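Local coordinates for protein DltD (Streptococcus thermophilus LMG 18311, PDB 7DXM), which probably catalyses, as an O-acyltransferase of the dlt operon, a late step in the D-alanylation of lipoteichoic acid at the cell membrane, at residues G44-L49 / F71-S77; N138-A142 / Q275-N279; A143-L147 / L159-A163; E266-Y271 / W384-T388. All blocks are in the same frame, centred on the assembly; numbering follows the deposited sequence.

Contact 1 (G44-L49 / F71-S77); sequences GSSEWL and FIGQRGS
Trp48 lays one face of its indole over Phe71, CD2 of Trp48 lying 3.3 Å from CD1 of Phe71; the five-membered ring and the phenyl have centroids 4.7 Å apart and planes inclined at 48°, an oblique pair in which both side chains take chi1 m and point across the interface. The backbones meet at Gly44, whose N donates to Ile72 O (2.9 Å, 161°), and run closest at Ser45 and Gln74, with CA atoms 4.0 Å apart. At the phi/psi of Gly73 (147/166) a CB would be jammed against the carbonyl O of Ile72, so the position calls for glycine. After strand 39-43 the chain passes through extended Gly44 and Ser45 into a 3-10 turn, 46-49, in which Leu49 N bonds Ser46 O (3.0 Å). This Gly-Ser-Ser turn after the first strand is where SGNH hydrolases carry their nucleophile; Ser46 OG, hydrogen-bonded to His347, probably fills that role with His347 and Asp344. A sulfate ion, probably from the crystallisation liquor, lies about 3 Å from its side chain. Glu47 OE1 accepts from Ser45 N (3.1 Å) and Ser45 OG (2.6 Å). Beyond strand 68-72, Gln74 to Ser77 form a type II turn closed by Ser77 N to Gln74 O (2.8 Å), while Ser77 OG (chi1 p) also donates to Gln74 O (2.7 Å). Leu49 CD1 lies 3.2 Å from Gln74 OE1.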
loop_
_atom_site.group_PDB
_atom_site.type_symbol
_atom_site.label_atom_id
_atom_site.label_comp_id
_atom_site.label_asym_id
_atom_site.label_seq_id
_atom_site.Cartn_x
_atom_site.Cartn_y
_atom_site.Cartn_z
ATOM N N GLY A 44 -0.055 1.367 -1.453
ATOM C CA GLY A 44 -0.977 1.519 -0.342
ATOM C C GLY A 44 -2.363 1.172 -0.858
ATOM O O GLY A 44 -2.506 0.555 -1.917
ATOM N N SER A 45 -3.393 1.559 -0.107
ATOM C CA SER A 45 -4.763 1.139 -0.372
ATOM C C SER A 45 -5.401 2.520 -0.448
ATOM O O SER A 45 -4.720 3.505 -0.759
ATOM C CB SER A 45 -5.388 0.483 0.864
ATOM O OG SER A 45 -5.560 1.428 1.918
ATOM N N SER A 46 -6.701 2.608 -0.139
ATOM C CA SER A 46 -7.626 3.656 -0.558
ATOM C C SER A 46 -7.102 5.060 -0.310
ATOM O O SER A 46 -7.663 6.010 -0.874
ATOM C CB SER A 46 -8.992 3.498 0.136
ATOM O OG SER A 46 -8.900 2.987 1.463
ATOM N N GLU A 47 -6.084 5.202 0.532
ATOM C CA GLU A 47 -5.528 6.513 0.880
ATOM C C GLU A 47 -5.127 7.401 -0.300
ATOM O O GLU A 47 -5.150 8.627 -0.199
ATOM C CB GLU A 47 -4.336 6.347 1.828
ATOM C CG GLU A 47 -4.406 5.104 2.701
ATOM C CD GLU A 47 -3.358 4.073 2.332
ATOM O OE1 GLU A 47 -3.528 2.892 2.701
ATOM O OE2 GLU A 47 -2.364 4.443 1.672
ATOM N N TRP A 48 -4.757 6.777 -1.410
ATOM C CA TRP A 48 -4.329 7.494 -2.601
ATOM C C TRP A 48 -5.480 8.151 -3.344
ATOM O O TRP A 48 -5.232 8.993 -4.213
ATOM C CB TRP A 48 -3.607 6.544 -3.546
ATOM C CG TRP A 48 -2.448 5.813 -2.973
ATOM C CD1 TRP A 48 -2.152 4.494 -3.145
ATOM C CD2 TRP A 48 -1.398 6.354 -2.164
ATOM N NE1 TRP A 48 -0.979 4.174 -2.494
ATOM C CE2 TRP A 48 -0.497 5.301 -1.887
ATOM C CE3 TRP A 48 -1.122 7.629 -1.656
ATOM C CZ2 TRP A 48 0.645 5.487 -1.134
ATOM C CZ3 TRP A 48 0.011 7.809 -0.901
ATOM C CH2 TRP A 48 0.884 6.746 -0.646
ATOM N N LEU A 49 -6.725 7.782 -3.051
ATOM C CA LEU A 49 -7.836 8.393 -3.762
ATOM C C LEU A 49 -8.255 9.730 -3.184
ATOM O O LEU A 49 -9.169 10.355 -3.738
ATOM C CB LEU A 49 -9.048 7.474 -3.751
ATOM C CG LEU A 49 -8.767 6.172 -4.455
ATOM C CD1 LEU A 49 -9.902 5.215 -4.183
ATOM C CD2 LEU A 49 -8.629 6.479 -5.918
ATOM N N PHE A 71 0.888 5.198 -8.381
ATOM C CA PHE A 71 0.179 4.653 -7.231
ATOM C C PHE A 71 -0.310 3.232 -7.478
ATOM O O PHE A 71 -0.785 2.891 -8.562
ATOM C CB PHE A 71 -0.971 5.572 -6.842
ATOM C CG PHE A 71 -0.509 6.925 -6.350
ATOM C CD1 PHE A 71 -0.057 7.094 -5.046
ATOM C CD2 PHE A 71 -0.490 8.031 -7.200
ATOM C CE1 PHE A 71 0.365 8.345 -4.585
ATOM C CE2 PHE A 71 -0.064 9.280 -6.746
ATOM C CZ PHE A 71 0.361 9.432 -5.433
ATOM N N ILE A 72 -0.163 2.395 -6.460
ATOM C CA ILE A 72 -0.423 0.969 -6.558
ATOM C C ILE A 72 -1.171 0.557 -5.291
ATOM O O ILE A 72 -0.580 0.493 -4.203
ATOM C CB ILE A 72 0.875 0.172 -6.715
ATOM C CG1 ILE A 72 1.628 0.651 -7.965
ATOM C CG2 ILE A 72 0.578 -1.296 -6.747
ATOM C CD1 ILE A 72 2.945 -0.006 -8.164
ATOM N N GLY A 73 -2.471 0.302 -5.424
ATOM C CA GLY A 73 -3.313 0.023 -4.281
ATOM C C GLY A 73 -4.732 0.522 -4.438
ATOM O O GLY A 73 -5.040 1.337 -5.304
ATOM N N GLN A 74 -5.586 0.038 -3.558
ATOM C CA GLN A 74 -7.029 0.224 -3.574
ATOM C C GLN A 74 -7.551 -0.491 -2.337
ATOM O O GLN A 74 -6.851 -1.317 -1.733
ATOM C CB GLN A 74 -7.692 -0.343 -4.829
ATOM C CG GLN A 74 -9.161 -0.051 -4.923
ATOM C CD GLN A 74 -9.366 1.318 -5.480
ATOM O OE1 GLN A 74 -10.192 2.101 -4.992
ATOM N NE2 GLN A 74 -8.599 1.634 -6.532
ATOM N N ARG A 75 -8.797 -0.184 -1.979
ATOM C CA ARG A 75 -9.347 -0.684 -0.735
ATOM C C ARG A 75 -9.255 -2.202 -0.689
ATOM O O ARG A 75 -9.656 -2.894 -1.623
ATOM C CB ARG A 75 -10.797 -0.202 -0.597
ATOM C CG ARG A 75 -11.566 -0.944 0.444
ATOM C CD ARG A 75 -12.315 -0.063 1.404
ATOM N NE ARG A 75 -12.965 -0.939 2.373
ATOM C CZ ARG A 75 -14.087 -0.653 3.029
ATOM N NH1 ARG A 75 -14.695 0.512 2.831
ATOM N NH2 ARG A 75 -14.612 -1.543 3.871
ATOM N N GLY A 76 -8.634 -2.718 0.348
ATOM C CA GLY A 76 -8.456 -4.142 0.434
ATOM C C GLY A 76 -7.158 -4.691 -0.115
ATOM O O GLY A 76 -6.944 -5.906 -0.018
ATOM N N SER A 77 -6.279 -3.856 -0.676
ATOM C CA SER A 77 -4.990 -4.349 -1.185
ATOM C C SER A 77 -3.925 -4.335 -0.081
ATOM O O SER A 77 -3.035 -3.477 -0.041
ATOM C CB SER A 77 -4.551 -3.523 -2.386
ATOM O OG SER A 77 -4.312 -2.187 -2.009
#

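Contact 2 (N138-A142 / Q275-N279); sequences NSQYA and QLVLN
Two helical segments, 138-142 and 275-279, meet in a buried contact and cross at -142°, apolar packing of roughly antiparallel helices with axes 10.6 Å apart at closest approach. The nearest CA atoms, those of Asn138 and Leu276, are 6.5 Å apart. Leu276 supplies the main apolar plug. In the m,t rotamer (chi1 -65°, chi2 152°) its branches reach across although its CA-to-CB bond points sideways: CD2 meets Ala142 CB at 3.7 Å, and CD1 meets Tyr141 CE2, also at 3.7 Å, near the plane of the ring at its edge. Tyr141 has chi1 t and chi2 86°, which carries its hydroxyl to Asp273, a hydrogen-bond partner. Asn138, likewise t with chi2 81°, has its CA-to-CB bond directed toward the other helix and OD1 lying 3.4 Å from Leu276 CD2 and 3.4 Å from Asn279 CB; OD1 takes a weak hydrogen bond from the Tyr380 hydroxyl, and ND2 is hydrogen-bonded to Tyr83. Helix 79-86 packs against Leu276 through Leu80 and Tyr83, Tyr380 meets Tyr141 ring to ring, and helix 307-322 covers Leu278 on helix 270-283, where Gln275 bonds Gln320; helix 270-283 leads into strand 287-292 of the parallel sheet of this SGNH-clan fold.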
loop_
_atom_site.group_PDB
_atom_site.type_symbol
_atom_site.label_atom_id
_atom_site.label_comp_id
_atom_site.label_asym_id
_atom_site.label_seq_id
_atom_site.Cartn_x
_atom_site.Cartn_y
_atom_site.Cartn_z
ATOM N N ASN A 138 9.556 -18.446 3.075
ATOM C CA ASN A 138 8.748 -17.398 2.485
ATOM C C ASN A 138 7.837 -17.954 1.401
ATOM O O ASN A 138 6.630 -17.654 1.366
ATOM C CB ASN A 138 9.687 -16.334 1.932
ATOM C CG ASN A 138 8.958 -15.240 1.209
ATOM O OD1 ASN A 138 8.410 -14.304 1.835
ATOM N ND2 ASN A 138 8.950 -15.331 -0.131
ATOM N N SER A 139 8.411 -18.766 0.503
ATOM C CA SER A 139 7.596 -19.475 -0.469
ATOM C C SER A 139 6.505 -20.271 0.227
ATOM O O SER A 139 5.332 -20.180 -0.149
ATOM C CB SER A 139 8.463 -20.394 -1.315
ATOM O OG SER A 139 9.194 -21.266 -0.484
ATOM N N GLN A 140 6.874 -21.081 1.222
ATOM C CA GLN A 140 5.909 -21.931 1.919
ATOM C C GLN A 140 4.754 -21.123 2.485
ATOM O O GLN A 140 3.584 -21.481 2.295
ATOM C CB GLN A 140 6.596 -22.679 3.059
ATOM C CG GLN A 140 7.170 -24.011 2.729
ATOM C CD GLN A 140 7.947 -24.532 3.908
ATOM O OE1 GLN A 140 9.186 -24.613 3.865
ATOM N NE2 GLN A 140 7.231 -24.838 5.001
ATOM N N TYR A 141 5.069 -20.057 3.231
ATOM C CA TYR A 141 4.018 -19.242 3.832
ATOM C C TYR A 141 3.146 -18.584 2.762
ATOM O O TYR A 141 1.920 -18.475 2.920
ATOM C CB TYR A 141 4.639 -18.193 4.749
ATOM C CG TYR A 141 3.641 -17.213 5.292
ATOM C CD1 TYR A 141 2.920 -17.502 6.436
ATOM C CD2 TYR A 141 3.414 -16.001 4.659
ATOM C CE1 TYR A 141 2.013 -16.619 6.954
ATOM C CE2 TYR A 141 2.489 -15.102 5.155
ATOM C CZ TYR A 141 1.785 -15.415 6.311
ATOM O OH TYR A 141 0.850 -14.517 6.823
ATOM N N ALA A 142 3.754 -18.121 1.668
ATOM C CA ALA A 142 2.951 -17.532 0.605
ATOM C C ALA A 142 1.928 -18.532 0.113
ATOM O O ALA A 142 0.723 -18.241 0.067
ATOM C CB ALA A 142 3.840 -17.062 -0.546
ATOM N N GLN A 275 5.549 -9.623 6.315
ATOM C CA GLN A 275 6.847 -10.266 6.156
ATOM C C GLN A 275 7.105 -10.618 4.700
ATOM O O GLN A 275 8.251 -10.562 4.238
ATOM C CB GLN A 275 6.988 -11.522 7.000
ATOM C CG GLN A 275 8.438 -12.019 7.007
ATOM C CD GLN A 275 9.392 -10.983 7.570
ATOM O OE1 GLN A 275 9.027 -10.246 8.490
ATOM N NE2 GLN A 275 10.617 -10.924 7.037
ATOM N N LEU A 276 6.060 -10.992 3.954
ATOM C CA LEU A 276 6.298 -11.357 2.553
ATOM C C LEU A 276 6.868 -10.174 1.779
ATOM O O LEU A 276 7.829 -10.313 1.007
ATOM C CB LEU A 276 5.018 -11.838 1.883
ATOM C CG LEU A 276 4.393 -13.119 2.387
ATOM C CD1 LEU A 276 2.917 -13.005 2.107
ATOM C CD2 LEU A 276 5.014 -14.304 1.652
ATOM N N VAL A 277 6.287 -8.990 1.986
ATOM C CA VAL A 277 6.760 -7.800 1.286
ATOM C C VAL A 277 8.196 -7.481 1.703
ATOM O O VAL A 277 9.031 -7.071 0.881
ATOM C CB VAL A 277 5.804 -6.611 1.539
ATOM C CG1 VAL A 277 6.363 -5.355 0.964
ATOM C CG2 VAL A 277 4.409 -6.848 0.965
ATOM N N LEU A 278 8.504 -7.663 2.992
ATOM C CA LEU A 278 9.849 -7.334 3.468
ATOM C C LEU A 278 10.870 -8.260 2.836
ATOM O O LEU A 278 11.958 -7.841 2.418
ATOM C CB LEU A 278 9.928 -7.426 4.987
ATOM C CG LEU A 278 8.974 -6.509 5.730
ATOM C CD1 LEU A 278 9.201 -6.730 7.183
ATOM C CD2 LEU A 278 9.183 -5.038 5.376
ATOM N N ASN A 279 10.523 -9.532 2.747
ATOM C CA ASN A 279 11.364 -10.460 2.021
ATOM C C ASN A 279 11.576 -9.991 0.581
ATOM O O ASN A 279 12.692 -10.080 0.038
ATOM C CB ASN A 279 10.727 -11.848 2.049
ATOM C CG ASN A 279 11.727 -12.930 1.774
ATOM O OD1 ASN A 279 12.083 -13.185 0.619
ATOM N ND2 ASN A 279 12.222 -13.559 2.840
#

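Contact 3 (A143-L147 / L159-A163); sequences AKRIL and LSKVA
A helical hairpin brings the helices 137-149 and 156-163 together, successive in the chain and joined by a short connection; segments 143-147 and 159-163 cross at -137° with axes 8.8 Å apart. Ala143 makes the close approach possible: its CA is 4.8 Å from that of Ala163, and its CB touches Ala163 CB at 3.5 Å, Leu159 O at 3.5 Å, Leu159 CD2 at 3.6 Å and Val162 CG1 at 4.0 Å. One residue on, Lys144 contributes backbone, its N lying 3.8 Å from Ala163 CB, while the end of its side chain leads away. Arg145 turns off the interface to form a salt bridge with Asp273. Ile146, chi1 m and chi2 t, sets CG2 against Leu159 CD1 at 3.7 Å, and Leu126 of helix 123-131 covers both residues. Leu147, a turn after Ala143 and also in the m,t rotamer, lies over the start of segment 159-163: its CD1 is 3.8 Å from Leu159 O, 4.0 Å from Leu159 CB and 3.7 Å from Ser160 OG, which is itself hydrogen-bonded to Lys156 O.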
loop_
_atom_site.group_PDB
_atom_site.type_symbol
_atom_site.label_atom_id
_atom_site.label_comp_id
_atom_site.label_asym_id
_atom_site.label_seq_id
_atom_site.Cartn_x
_atom_site.Cartn_y
_atom_site.Cartn_z
ATOM N N ALA A 143 2.399 -19.726 -0.239
ATOM C CA ALA A 143 1.506 -20.744 -0.770
ATOM C C ALA A 143 0.422 -21.090 0.244
ATOM O O ALA A 143 -0.757 -21.252 -0.108
ATOM C CB ALA A 143 2.316 -21.975 -1.167
ATOM N N LYS A 144 0.803 -21.193 1.511
ATOM C CA LYS A 144 -0.174 -21.487 2.541
ATOM C C LYS A 144 -1.289 -20.455 2.524
ATOM O O LYS A 144 -2.477 -20.798 2.482
ATOM C CB LYS A 144 0.527 -21.540 3.897
ATOM C CG LYS A 144 -0.400 -21.617 5.097
ATOM C CD LYS A 144 0.389 -21.806 6.391
ATOM C CE LYS A 144 0.651 -20.467 7.074
ATOM N NZ LYS A 144 0.990 -20.566 8.533
ATOM N N ARG A 145 -0.918 -19.176 2.502
ATOM C CA ARG A 145 -1.921 -18.117 2.540
ATOM C C ARG A 145 -2.792 -18.123 1.279
ATOM O O ARG A 145 -4.008 -17.934 1.356
ATOM C CB ARG A 145 -1.227 -16.768 2.728
ATOM C CG ARG A 145 -0.705 -16.516 4.135
ATOM C CD ARG A 145 -1.829 -16.217 5.091
ATOM N NE ARG A 145 -2.490 -14.975 4.751
ATOM C CZ ARG A 145 -3.792 -14.796 4.869
ATOM N NH1 ARG A 145 -4.521 -15.805 5.317
ATOM N NH2 ARG A 145 -4.358 -13.627 4.544
ATOM N N ILE A 146 -2.192 -18.335 0.107
ATOM C CA ILE A 146 -2.986 -18.363 -1.122
ATOM C C ILE A 146 -4.030 -19.470 -1.055
ATOM O O ILE A 146 -5.223 -19.237 -1.306
ATOM C CB ILE A 146 -2.083 -18.528 -2.357
ATOM C CG1 ILE A 146 -1.453 -17.202 -2.744
ATOM C CG2 ILE A 146 -2.876 -19.083 -3.515
ATOM C CD1 ILE A 146 -0.241 -17.395 -3.545
ATOM N N LEU A 147 -3.601 -20.694 -0.716
ATOM C CA LEU A 147 -4.574 -21.773 -0.560
ATOM C C LEU A 147 -5.619 -21.431 0.500
ATOM O O LEU A 147 -6.776 -21.845 0.373
ATOM C CB LEU A 147 -3.879 -23.101 -0.251
ATOM C CG LEU A 147 -3.111 -23.675 -1.453
ATOM C CD1 LEU A 147 -2.158 -24.837 -1.097
ATOM C CD2 LEU A 147 -4.092 -24.104 -2.526
ATOM N N LEU A 159 0.898 -25.582 -5.761
ATOM C CA LEU A 159 0.822 -24.754 -4.566
ATOM C C LEU A 159 0.909 -25.586 -3.301
ATOM O O LEU A 159 1.462 -25.129 -2.296
ATOM C CB LEU A 159 -0.466 -23.956 -4.563
ATOM C CG LEU A 159 -0.296 -22.575 -5.173
ATOM C CD1 LEU A 159 -1.688 -22.021 -5.437
ATOM C CD2 LEU A 159 0.554 -21.661 -4.273
ATOM N N SER A 160 0.377 -26.806 -3.326
ATOM C CA SER A 160 0.474 -27.665 -2.150
ATOM C C SER A 160 1.910 -28.161 -1.948
ATOM O O SER A 160 2.397 -28.240 -0.806
ATOM C CB SER A 160 -0.517 -28.821 -2.286
ATOM O OG SER A 160 -1.838 -28.315 -2.424
ATOM N N LYS A 161 2.602 -28.469 -3.053
ATOM C CA LYS A 161 4.008 -28.859 -2.977
ATOM C C LYS A 161 4.864 -27.710 -2.452
ATOM O O LYS A 161 5.743 -27.902 -1.604
ATOM C CB LYS A 161 4.513 -29.295 -4.348
ATOM C CG LYS A 161 4.259 -30.729 -4.704
ATOM C CD LYS A 161 5.018 -31.066 -5.986
ATOM C CE LYS A 161 4.748 -32.491 -6.459
ATOM N NZ LYS A 161 5.285 -32.744 -7.834
ATOM N N VAL A 162 4.629 -26.504 -2.956
ATOM C CA VAL A 162 5.362 -25.354 -2.451
ATOM C C VAL A 162 5.011 -25.095 -0.990
ATOM O O VAL A 162 5.882 -24.734 -0.187
ATOM C CB VAL A 162 5.097 -24.133 -3.346
ATOM C CG1 VAL A 162 5.821 -22.881 -2.821
ATOM C CG2 VAL A 162 5.534 -24.466 -4.764
ATOM N N ALA A 163 3.748 -25.305 -0.609
ATOM C CA ALA A 163 3.334 -24.933 0.740
ATOM C C ALA A 163 3.828 -25.930 1.777
ATOM O O ALA A 163 3.994 -25.570 2.951
ATOM C CB ALA A 163 1.815 -24.785 0.825
#

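Contact 4 (E266-Y271 / W384-T388); sequences EVSQEY and WSGYT
Ser385 has the largest surface covered here, 70 Å², and its carbonyl is the polar centre of the contact. Near the end of helix 382-386, Ser385 O receives a weak hydrogen bond from Ser268 N (3.3 Å, 146°) and lies 3.5 Å from Val267 CA in a CA-H...O contact; Val267 CG1 approaches the same oxygen at 3.1 Å. The chains are closest at Val267 and Gly386, whose CA atoms are 4.9 Å apart, and Val267 CG1 rests 3.5 Å from Gly386 CA. Val267 and Ser268 are extended (phi/psi -116/125 and -165/146), and Ser268 OG, chi1 t, caps the beginning of helix 270-283 by accepting from Glu270 N (3.0 Å) and is also hydrogen-bonded to Thr108 O. Just inside that helix, Tyr271, with 54 Å² covered and chi1 m, directs its ring edge toward the face of Trp384 in an offset edge-to-face pair: the centroid of the five-membered ring is 5.9 Å from that of the tyrosine, with planes at 87°. Tyr271 CB is 3.8 Å from Trp384 NE1, which bonds Gln320. Glu266, with 49 Å² covered, sets OE2 3.2 Å from Thr388 CG2, past the helix end where Tyr387 leaves helical angles. The contact joins the entrance of helix 270-283 to the C-terminal helix 382-386, with helix 307-322 alongside: its Lys316 bonds both Glu266 O and Tyr387 O, and its Thr313 touches Tyr271.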
loop_
_atom_site.group_PDB
_atom_site.type_symbol
_atom_site.label_atom_id
_atom_site.label_comp_id
_atom_site.label_asym_id
_atom_site.label_seq_id
_atom_site.Cartn_x
_atom_site.Cartn_y
_atom_site.Cartn_z
ATOM N N GLU A 266 -3.839 -5.890 16.966
ATOM C CA GLU A 266 -2.615 -6.467 17.505
ATOM C C GLU A 266 -2.412 -7.914 17.109
ATOM O O GLU A 266 -1.276 -8.401 17.140
ATOM C CB GLU A 266 -2.617 -6.391 19.020
ATOM C CG GLU A 266 -2.304 -5.025 19.582
ATOM C CD GLU A 266 -2.047 -5.074 21.092
ATOM O OE1 GLU A 266 -2.618 -4.217 21.801
ATOM O OE2 GLU A 266 -1.290 -5.965 21.560
ATOM N N VAL A 267 -3.480 -8.622 16.760
ATOM C CA VAL A 267 -3.376 -9.976 16.231
ATOM C C VAL A 267 -3.897 -9.956 14.802
ATOM O O VAL A 267 -5.029 -9.505 14.552
ATOM C CB VAL A 267 -4.150 -10.983 17.087
ATOM C CG1 VAL A 267 -3.664 -12.379 16.792
ATOM C CG2 VAL A 267 -3.983 -10.647 18.541
ATOM N N SER A 268 -3.069 -10.426 13.868
ATOM C CA SER A 268 -3.458 -10.467 12.471
ATOM C C SER A 268 -2.508 -11.366 11.700
ATOM O O SER A 268 -1.315 -11.432 12.004
ATOM C CB SER A 268 -3.446 -9.080 11.859
ATOM O OG SER A 268 -3.999 -9.150 10.564
ATOM N N GLN A 269 -3.050 -12.059 10.696
ATOM C CA GLN A 269 -2.169 -12.764 9.769
ATOM C C GLN A 269 -1.419 -11.789 8.878
ATOM O O GLN A 269 -0.421 -12.173 8.245
ATOM C CB GLN A 269 -2.969 -13.749 8.907
ATOM C CG GLN A 269 -3.211 -15.106 9.547
ATOM C CD GLN A 269 -3.870 -16.075 8.584
ATOM O OE1 GLN A 269 -5.060 -15.926 8.233
ATOM N NE2 GLN A 269 -3.093 -17.076 8.132
ATOM N N GLU A 270 -1.911 -10.542 8.832
ATOM C CA GLU A 270 -1.327 -9.479 8.033
ATOM C C GLU A 270 0.108 -9.203 8.449
ATOM O O GLU A 270 0.893 -8.714 7.638
ATOM C CB GLU A 270 -2.210 -8.237 8.162
ATOM C CG GLU A 270 -1.712 -6.948 7.544
ATOM C CD GLU A 270 -1.597 -6.987 6.034
ATOM O OE1 GLU A 270 -2.185 -7.892 5.385
ATOM O OE2 GLU A 270 -0.903 -6.101 5.494
ATOM N N TYR A 271 0.468 -9.523 9.703
ATOM C CA TYR A 271 1.868 -9.464 10.136
ATOM C C TYR A 271 2.742 -10.379 9.283
ATOM O O TYR A 271 3.775 -9.949 8.749
ATOM C CB TYR A 271 1.972 -9.803 11.637
ATOM C CG TYR A 271 1.372 -8.715 12.541
ATOM C CD1 TYR A 271 2.134 -7.636 12.986
ATOM C CD2 TYR A 271 0.049 -8.759 12.923
ATOM C CE1 TYR A 271 1.581 -6.635 13.787
ATOM C CE2 TYR A 271 -0.504 -7.764 13.723
ATOM C CZ TYR A 271 0.267 -6.710 14.154
ATOM O OH TYR A 271 -0.304 -5.732 14.941
ATOM N N TRP A 384 4.168 -15.209 16.212
ATOM C CA TRP A 384 4.286 -13.795 15.867
ATOM C C TRP A 384 2.954 -13.218 15.381
ATOM O O TRP A 384 2.674 -12.032 15.605
ATOM C CB TRP A 384 5.395 -13.604 14.821
ATOM C CG TRP A 384 5.513 -12.188 14.395
ATOM C CD1 TRP A 384 5.170 -11.658 13.184
ATOM C CD2 TRP A 384 5.962 -11.096 15.196
ATOM N NE1 TRP A 384 5.380 -10.295 13.185
ATOM C CE2 TRP A 384 5.865 -9.930 14.412
ATOM C CE3 TRP A 384 6.442 -10.990 16.495
ATOM C CZ2 TRP A 384 6.240 -8.691 14.884
ATOM C CZ3 TRP A 384 6.796 -9.756 16.962
ATOM C CH2 TRP A 384 6.704 -8.623 16.158
ATOM N N SER A 385 2.115 -14.041 14.741
ATOM C CA SER A 385 0.784 -13.588 14.342
ATOM C C SER A 385 -0.069 -13.250 15.551
ATOM O O SER A 385 -0.895 -12.331 15.494
ATOM C CB SER A 385 0.085 -14.658 13.511
ATOM O OG SER A 385 0.918 -15.106 12.453
ATOM N N GLY A 386 0.114 -13.982 16.647
ATOM C CA GLY A 386 -0.660 -13.728 17.847
ATOM C C GLY A 386 0.048 -12.994 18.976
ATOM O O GLY A 386 -0.611 -12.561 19.937
ATOM N N TYR A 387 1.374 -12.833 18.864
ATOM C CA TYR A 387 2.182 -12.296 19.960
ATOM C C TYR A 387 1.727 -10.892 20.368
ATOM O O TYR A 387 1.475 -10.042 19.514
ATOM C CB TYR A 387 3.671 -12.289 19.562
ATOM C CG TYR A 387 4.575 -11.871 20.707
ATOM C CD1 TYR A 387 4.744 -10.530 21.034
ATOM C CD2 TYR A 387 5.265 -12.821 21.462
ATOM C CE1 TYR A 387 5.554 -10.144 22.082
ATOM C CE2 TYR A 387 6.074 -12.440 22.533
ATOM C CZ TYR A 387 6.201 -11.091 22.837
ATOM O OH TYR A 387 6.995 -10.662 23.877
ATOM N N THR A 388 1.623 -10.651 21.687
ATOM C CA THR A 388 1.167 -9.368 22.207
ATOM C C THR A 388 1.942 -8.881 23.429
ATOM O O THR A 388 1.555 -7.864 24.036
ATOM C CB THR A 388 -0.328 -9.436 22.551
ATOM O OG1 THR A 388 -0.643 -10.731 23.079
ATOM C CG2 THR A 388 -1.126 -9.179 21.299
#

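How the contacts relate
Contacts 2, 3 and 4 form a connected helical flank; contact 1, near the chain's centre, holds the probable active-site serine and lies about 21, 26 and 22 Å from them, centre to centre. Helix 137-149 is shared by contacts 2 and 3, whose centres are about 11 Å apart and which meet where Gln140 CG is 3.3 Å from Val162 O. Helix 270-283 likewise serves contacts 2 and 4, with centres about 15 Å apart and Tyr141 OH 3.0 Å from Gln269 O. Asp273 binds both Tyr141 and Arg145, tying contact 2 to contact 3. The nearest atoms of contact 1 and contact 4 are about 6 Å apart, and Ser79 bonds Glu270 just beyond segment 71-77.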